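Local coordinates for protein fiber KNOB domain (Avirulent turkey hemorrhagic enteritis virus, PDB 4D63) that forms the trimeric head of the turkey adenovirus 3 fibre, binds sialic acid and probably attaches the virus to host-cell receptors, at residues N95-F105 / I171-M180. Numbering follows the deposited sequence.
Sequences NKSIELRSADF and IKMIKIKSVM
Strands 98-101 and 171-176 form an antiparallel ladder in the beta-sandwich of the fibre head. Ile98 pairs with Ile176, and Leu100 with Ile174; both are hydrogen-bonded pairs. Leu100 N reaches Ile174 O at 2.8 Å, with an N-H...O angle of 168°. The non-hydrogen-bonded pair Glu99-Lys175 lies between them, and Arg101-Met173 follows Leu100-Ile174.

Glu99, Lys175, Arg101 and Met173 share one face of the ladder; Ile98, Leu100, Ile174 and Ile176 form the buried, apolar one. On the first face, Glu99 and Lys175 run side by side and close a salt bridge, with Lys175 NZ 2.9 Å from Glu99 OE2. The ammonium comes to the anti side of that oxygen, slightly out of the carboxylate plane. Met173 extends CG away from its own backbone N (chi1 170°), and a bend at chi3 brings the methyl over to the neighbouring strand. There Met173 CE lies 3.4 Å from Arg101 NE and also touches Glu99 CB. The Arg101 guanidinium continues alongside the aliphatic part of Lys172.

On the buried face, Ile98 CD1 meets Met180 CE at 4.0 Å, and Leu100 CD1 touches Ile176 CD1. Phe105 CZ rests 3.6 Å from Ile174 CD1.

Beyond the ladder, Ser102 OG donates to Ile171 O at 3.1 Å, in the carbonyl plane. Asp104 OD2 accepts from Arg101 N and ties the 3-10 turn back to the strand.

Strand 98-101 is outermost in the sheet within this chain. Strand 171-176 lies between it and strand 129-137, with a classic beta bulge at Lys172 and Met173 opposite Ile136. Tyr114, Leu133 and Phe80 pack against the apolar face.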
loop_
_atom_site.group_PDB
_atom_site.type_symbol
_atom_site.label_atom_id
_atom_site.label_comp_id
_atom_site.label_asym_id
_atom_site.label_seq_id
_atom_site.Cartn_x
_atom_site.Cartn_y
_atom_site.Cartn_z
ATOM N N ASN A 95 9.945 -12.337 9.472
ATOM C CA ASN A 95 9.854 -10.897 9.413
ATOM C C ASN A 95 10.827 -10.355 10.392
ATOM O O ASN A 95 11.076 -10.943 11.443
ATOM C CB ASN A 95 8.481 -10.336 9.821
ATOM C CG ASN A 95 7.408 -10.688 8.851
ATOM O OD1 ASN A 95 6.935 -9.850 8.061
ATOM N ND2 ASN A 95 7.009 -11.952 8.889
ATOM N N LYS A 96 11.338 -9.190 10.044
ATOM C CA LYS A 96 12.186 -8.437 10.894
ATOM C C LYS A 96 11.414 -7.170 11.196
ATOM O O LYS A 96 10.546 -6.770 10.435
ATOM C CB LYS A 96 13.478 -8.126 10.177
ATOM C CG LYS A 96 14.310 -9.347 9.808
ATOM C CD LYS A 96 15.683 -8.899 9.311
ATOM C CE LYS A 96 16.492 -10.015 8.646
ATOM N NZ LYS A 96 17.115 -10.945 9.632
ATOM N N SER A 97 11.747 -6.546 12.311
ATOM C CA SER A 97 11.050 -5.365 12.761
ATOM C C SER A 97 11.959 -4.168 12.732
ATOM O O SER A 97 13.098 -4.289 13.155
ATOM C CB SER A 97 10.617 -5.584 14.197
ATOM O OG SER A 97 9.641 -6.590 14.230
ATOM N N ILE A 98 11.458 -3.016 12.267
ATOM C CA ILE A 98 12.019 -1.741 12.730
ATOM C C ILE A 98 11.327 -1.373 14.052
ATOM O O ILE A 98 10.126 -1.145 14.100
ATOM C CB ILE A 98 11.835 -0.591 11.730
ATOM C CG1 ILE A 98 12.607 -0.893 10.441
ATOM C CG2 ILE A 98 12.311 0.721 12.358
ATOM C CD1 ILE A 98 12.175 -0.027 9.279
ATOM N N GLU A 99 12.089 -1.307 15.118
ATOM C CA GLU A 99 11.529 -1.148 16.442
ATOM C C GLU A 99 11.646 0.292 16.881
ATOM O O GLU A 99 12.736 0.829 16.941
ATOM C CB GLU A 99 12.274 -2.048 17.429
ATOM C CG GLU A 99 12.237 -3.516 17.034
ATOM C CD GLU A 99 13.026 -4.399 17.973
ATOM O OE1 GLU A 99 14.116 -3.962 18.399
ATOM O OE2 GLU A 99 12.564 -5.528 18.270
ATOM N N LEU A 100 10.511 0.915 17.168
ATOM C CA LEU A 100 10.481 2.290 17.620
ATOM C C LEU A 100 9.841 2.362 19.005
ATOM O O LEU A 100 8.717 1.881 19.207
ATOM C CB LEU A 100 9.707 3.141 16.606
ATOM C CG LEU A 100 10.363 3.214 15.218
ATOM C CD1 LEU A 100 9.366 3.753 14.199
ATOM C CD2 LEU A 100 11.641 4.074 15.255
ATOM N N ARG A 101 10.570 2.927 19.959
ATOM C CA ARG A 101 10.123 3.000 21.355
ATOM C C ARG A 101 9.484 4.343 21.622
ATOM O O ARG A 101 9.612 5.245 20.812
ATOM C CB ARG A 101 11.320 2.813 22.295
ATOM C CG ARG A 101 12.064 1.501 22.076
ATOM C CD ARG A 101 12.937 1.073 23.250
ATOM N NE ARG A 101 12.548 -0.269 23.705
ATOM C CZ ARG A 101 11.841 -0.538 24.811
ATOM N NH1 ARG A 101 11.445 0.419 25.649
ATOM N NH2 ARG A 101 11.528 -1.791 25.094
ATOM N N SER A 102 8.842 4.464 22.786
ATOM C CA SER A 102 8.201 5.685 23.271
ATOM C C SER A 102 9.099 6.889 23.156
ATOM O O SER A 102 8.672 7.928 22.704
ATOM C CB SER A 102 7.852 5.572 24.773
ATOM O OG SER A 102 7.042 4.450 25.062
ATOM N N ALA A 103 10.338 6.730 23.601
ATOM C CA ALA A 103 11.318 7.809 23.634
ATOM C C ALA A 103 11.713 8.379 22.246
ATOM O O ALA A 103 12.233 9.507 22.173
ATOM C CB ALA A 103 12.559 7.332 24.384
ATOM N N ASP A 104 11.480 7.601 21.174
ATOM C CA ASP A 104 11.593 8.084 19.776
ATOM C C ASP A 104 10.394 8.974 19.293
ATOM O O ASP A 104 10.479 9.608 18.230
ATOM C CB ASP A 104 11.769 6.891 18.816
ATOM C CG ASP A 104 13.009 6.056 19.117
ATOM O OD1 ASP A 104 14.090 6.644 19.112
ATOM O OD2 ASP A 104 12.912 4.809 19.354
ATOM N N PHE A 105 9.292 9.016 20.055
ATOM C CA PHE A 105 8.101 9.780 19.658
ATOM C C PHE A 105 8.003 11.111 20.362
ATOM O O PHE A 105 8.489 11.283 21.487
ATOM C CB PHE A 105 6.796 9.044 19.997
ATOM C CG PHE A 105 6.728 7.647 19.476
ATOM C CD1 PHE A 105 7.091 7.362 18.173
ATOM C CD2 PHE A 105 6.304 6.616 20.297
ATOM C CE1 PHE A 105 7.043 6.062 17.698
ATOM C CE2 PHE A 105 6.261 5.319 19.836
ATOM C CZ PHE A 105 6.629 5.041 18.532
ATOM N N ILE A 171 1.345 2.890 24.764
ATOM C CA ILE A 171 2.250 2.135 23.903
ATOM C C ILE A 171 3.696 2.286 24.373
ATOM O O ILE A 171 4.179 3.395 24.595
ATOM C CB ILE A 171 2.034 2.555 22.428
ATOM C CG1 ILE A 171 0.660 2.044 21.983
ATOM C CG2 ILE A 171 3.101 2.000 21.495
ATOM C CD1 ILE A 171 0.188 2.617 20.669
ATOM N N LYS A 172 4.356 1.140 24.550
ATOM C CA LYS A 172 5.778 1.051 24.880
ATOM C C LYS A 172 6.613 1.051 23.571
ATOM O O LYS A 172 7.730 1.564 23.499
ATOM C CB LYS A 172 6.014 -0.263 25.661
ATOM C CG LYS A 172 7.393 -0.440 26.307
ATOM C CD LYS A 172 7.984 -1.849 26.118
ATOM C CE LYS A 172 7.189 -2.955 26.818
ATOM N NZ LYS A 172 7.205 -2.817 28.304
ATOM N N MET A 173 6.063 0.463 22.525
ATOM C CA MET A 173 6.873 0.198 21.361
ATOM C C MET A 173 5.978 -0.112 20.172
ATOM O O MET A 173 4.919 -0.733 20.322
ATOM C CB MET A 173 7.827 -0.972 21.664
ATOM C CG MET A 173 8.591 -1.526 20.471
ATOM S SD MET A 173 9.734 -2.864 20.893
ATOM C CE MET A 173 11.297 -2.048 21.130
ATOM N N ILE A 174 6.412 0.335 19.007
ATOM C CA ILE A 174 5.791 -0.004 17.755
ATOM C C ILE A 174 6.860 -0.709 16.937
ATOM O O ILE A 174 7.965 -0.163 16.757
ATOM C CB ILE A 174 5.302 1.281 17.037
ATOM C CG1 ILE A 174 4.212 1.950 17.888
ATOM C CG2 ILE A 174 4.753 0.981 15.668
ATOM C CD1 ILE A 174 3.736 3.289 17.381
ATOM N N LYS A 175 6.535 -1.900 16.446
ATOM C CA LYS A 175 7.371 -2.609 15.474
ATOM C C LYS A 175 6.766 -2.556 14.066
ATOM O O LYS A 175 5.607 -2.946 13.855
ATOM C CB LYS A 175 7.489 -4.068 15.858
ATOM C CG LYS A 175 8.113 -4.344 17.215
ATOM C CD LYS A 175 8.331 -5.844 17.388
ATOM C CE LYS A 175 8.887 -6.167 18.768
ATOM N NZ LYS A 175 10.121 -6.983 18.683
ATOM N N ILE A 176 7.522 -2.035 13.112
ATOM C CA ILE A 176 7.125 -2.078 11.717
ATOM C C ILE A 176 7.711 -3.347 11.146
ATOM O O ILE A 176 8.921 -3.476 11.050
ATOM C CB ILE A 176 7.628 -0.853 10.939
ATOM C CG1 ILE A 176 7.057 0.421 11.557
ATOM C CG2 ILE A 176 7.249 -0.955 9.453
ATOM C CD1 ILE A 176 7.684 1.664 11.004
ATOM N N LYS A 177 6.831 -4.275 10.761
ATOM C CA LYS A 177 7.211 -5.620 10.307
ATOM C C LYS A 177 7.259 -5.772 8.789
ATOM O O LYS A 177 7.594 -6.839 8.287
ATOM C CB LYS A 177 6.176 -6.615 10.817
ATOM C CG LYS A 177 5.980 -6.535 12.299
ATOM C CD LYS A 177 7.137 -7.165 13.023
ATOM C CE LYS A 177 6.652 -7.972 14.217
ATOM N NZ LYS A 177 5.604 -8.963 13.838
ATOM N N SER A 178 6.847 -4.708 8.104
ATOM C CA SER A 178 6.799 -4.591 6.658
ATOM C C SER A 178 8.086 -3.991 6.109
ATOM O O SER A 178 8.678 -3.142 6.753
ATOM C CB SER A 178 5.709 -3.558 6.292
ATOM O OG SER A 178 4.492 -4.180 6.020
ATOM N N VAL A 179 8.443 -4.358 4.878
ATOM C CA VAL A 179 9.495 -3.675 4.134
ATOM C C VAL A 179 8.901 -2.437 3.446
ATOM O O VAL A 179 8.032 -2.545 2.550
ATOM C CB VAL A 179 10.140 -4.594 3.068
ATOM C CG1 VAL A 179 11.274 -3.853 2.358
ATOM C CG2 VAL A 179 10.662 -5.855 3.717
ATOM N N MET A 180 9.358 -1.273 3.881
ATOM C CA MET A 180 8.813 0.013 3.462
ATOM C C MET A 180 9.583 0.566 2.287
ATOM O O MET A 180 10.786 0.729 2.365
ATOM C CB MET A 180 8.921 1.043 4.592
ATOM C CG MET A 180 8.023 0.702 5.790
ATOM S SD MET A 180 7.838 2.056 6.967
ATOM C CE MET A 180 9.559 2.330 7.389
HETATM O O HOH W 1 10.348 -7.893 7.388
#